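Local coordinates for protein CCN family member 3 (Rattus norvegicus, PDB 5NB8) that acts as a secreted matricellular signalling protein, binding integrins and NOTCH1 to regulate cell adhesion, migration, proliferation, differentiation and survival, at residues 11-14 / 15-19. Sequence-based numbering, arbitrary orientation.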
loop_
_atom_site.group_PDB
_atom_site.type_symbol
_atom_site.label_atom_id
_atom_site.label_comp_id
_atom_site.label_asym_id
_atom_site.label_seq_id
_atom_site.Cartn_x
_atom_site.Cartn_y
_atom_site.Cartn_z
ATOM N N VAL A 11 4.053 -15.911 7.247
ATOM C CA VAL A 11 4.865 -15.379 8.334
ATOM C C VAL A 11 3.959 -15.076 9.520
ATOM O O VAL A 11 2.889 -14.476 9.353
ATOM C CB VAL A 11 5.630 -14.123 7.891
ATOM C CG1 VAL A 11 6.467 -13.575 9.048
ATOM C CG2 VAL A 11 6.512 -14.439 6.678
ATOM N N ILE A 12 4.384 -15.481 10.711
ATOM C CA ILE A 12 3.628 -15.141 11.918
ATOM C C ILE A 12 4.038 -13.752 12.361
ATOM O O ILE A 12 5.233 -13.448 12.446
ATOM C CB ILE A 12 3.873 -16.154 13.048
ATOM C CG1 ILE A 12 3.357 -17.539 12.682
ATOM C CG2 ILE A 12 3.226 -15.656 14.381
ATOM C CD1 ILE A 12 3.878 -18.625 13.610
ATOM N N TYR A 13 3.056 -12.911 12.643
ATOM C CA TYR A 13 3.285 -11.595 13.218
ATOM C C TYR A 13 2.605 -11.541 14.579
ATOM O O TYR A 13 1.483 -12.029 14.737
ATOM C CB TYR A 13 2.767 -10.495 12.279
ATOM C CG TYR A 13 3.556 -10.468 10.981
ATOM C CD1 TYR A 13 4.812 -9.871 10.920
ATOM C CD2 TYR A 13 3.076 -11.092 9.844
ATOM C CE1 TYR A 13 5.556 -9.877 9.737
ATOM C CE2 TYR A 13 3.802 -11.099 8.666
ATOM C CZ TYR A 13 5.029 -10.488 8.614
ATOM O OH TYR A 13 5.733 -10.516 7.439
ATOM N N ARG A 14 3.283 -10.961 15.561
ATOM C CA ARG A 14 2.722 -10.965 16.896
ATOM C C ARG A 14 1.708 -9.840 17.035
ATOM O O ARG A 14 1.700 -8.878 16.260
ATOM C CB ARG A 14 3.830 -10.864 17.950
ATOM C CG ARG A 14 4.583 -12.192 18.147
ATOM C CD ARG A 14 5.794 -12.066 19.058
ATOM N NE ARG A 14 6.817 -11.214 18.464
ATOM C CZ ARG A 14 7.059 -9.961 18.834
ATOM N NH1 ARG A 14 6.359 -9.414 19.824
ATOM N NH2 ARG A 14 8.010 -9.261 18.222
ATOM N N ASN A 15 0.788 -10.020 17.987
ATOM C CA ASN A 15 -0.181 -8.986 18.310
ATOM C C ASN A 15 0.537 -7.665 18.543
ATOM O O ASN A 15 1.570 -7.615 19.213
ATOM C CB ASN A 15 -0.986 -9.378 19.560
ATOM C CG ASN A 15 -2.017 -8.317 19.957
ATOM O OD1 ASN A 15 -2.717 -7.750 19.107
ATOM N ND2 ASN A 15 -2.113 -8.044 21.263
ATOM N N GLY A 16 0.002 -6.599 17.962
ATOM C CA GLY A 16 0.654 -5.312 18.021
ATOM C C GLY A 16 1.878 -5.138 17.134
ATOM O O GLY A 16 2.396 -4.017 17.054
ATOM N N GLU A 17 2.361 -6.188 16.465
ATOM C CA GLU A 17 3.545 -6.071 15.608
ATOM C C GLU A 17 3.198 -5.420 14.265
ATOM O O GLU A 17 2.115 -5.633 13.711
ATOM C CB GLU A 17 4.187 -7.448 15.379
ATOM C CG GLU A 17 5.464 -7.468 14.521
ATOM C CD GLU A 17 6.188 -8.833 14.476
ATOM O OE1 GLU A 17 5.695 -9.819 15.070
ATOM O OE2 GLU A 17 7.268 -8.915 13.842
ATOM N N LYS A 18 4.140 -4.641 13.737
ATOM C CA LYS A 18 3.991 -3.920 12.481
ATOM C C LYS A 18 4.986 -4.419 11.438
ATOM O O LYS A 18 6.116 -4.784 11.758
ATOM C CB LYS A 18 4.200 -2.419 12.697
ATOM C CG LYS A 18 3.135 -1.759 13.563
ATOM C CD LYS A 18 3.434 -0.280 13.792
ATOM C CE LYS A 18 2.396 0.362 14.709
ATOM N NZ LYS A 18 1.043 0.470 14.086
ATOM N N PHE A 19 4.575 -4.409 10.172
ATOM C CA PHE A 19 5.474 -4.873 9.119
ATOM C C PHE A 19 5.086 -4.220 7.803
ATOM O O PHE A 19 4.032 -3.591 7.677
ATOM C CB PHE A 19 5.438 -6.395 8.979
ATOM C CG PHE A 19 4.099 -6.923 8.550
ATOM C CD1 PHE A 19 3.068 -7.053 9.471
ATOM C CD2 PHE A 19 3.866 -7.288 7.230
ATOM C CE1 PHE A 19 1.831 -7.533 9.089
ATOM C CE2 PHE A 19 2.628 -7.771 6.842
ATOM C CZ PHE A 19 1.608 -7.897 7.785
HETATM O O HOH W 1 7.495 -11.946 15.397
#
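Tyr13 and Phe19 lay their rings face to face, centroids 3.8 Å apart and planes only 10° from parallel. Phe19 CD1 sits over the centre of the Tyr13 ring, while Tyr13 CZ lies toward the rim of the Phe19 ring; the closest approach is Tyr13 CE1 to Phe19 CG, 3.5 Å. At the edge of the Tyr13 ring Glu17 CD lies in plane, with OE2 3.9 Å from Tyr13 CD1. Glu17 OE1 turns instead to the backbone N-H of Arg14, taking it on the anti side in an almost perfectly straight bond, N to OE1 2.7 Å. The Glu17 chain runs extended from a CG opposite its own backbone N (chi1 -179°), which carries the carboxylate there. OE1 also accepts from a water that in turn accepts from Arg14 NE; the direct Arg14 NE–Glu17 OE1 salt bridge is long, 3.8 Å, with the oxygen over the guanidinium face. Behind this lies a type II turn from Arg14 to Glu17, closed by Glu17 N to Arg14 O at 2.8 Å. In this von Willebrand factor type C domain it joins two antiparallel sheets, strand 11-13 pairing with 6-8 and 18-19 with 25-30; Phe8 also meets Phe19. With an alanine at Tyr13, Phe19 would probably lose its stacking partner and be freer to turn. Water carries the hydrogen-bonded link from carboxylate to arginine, and direct charge attraction is probably modest.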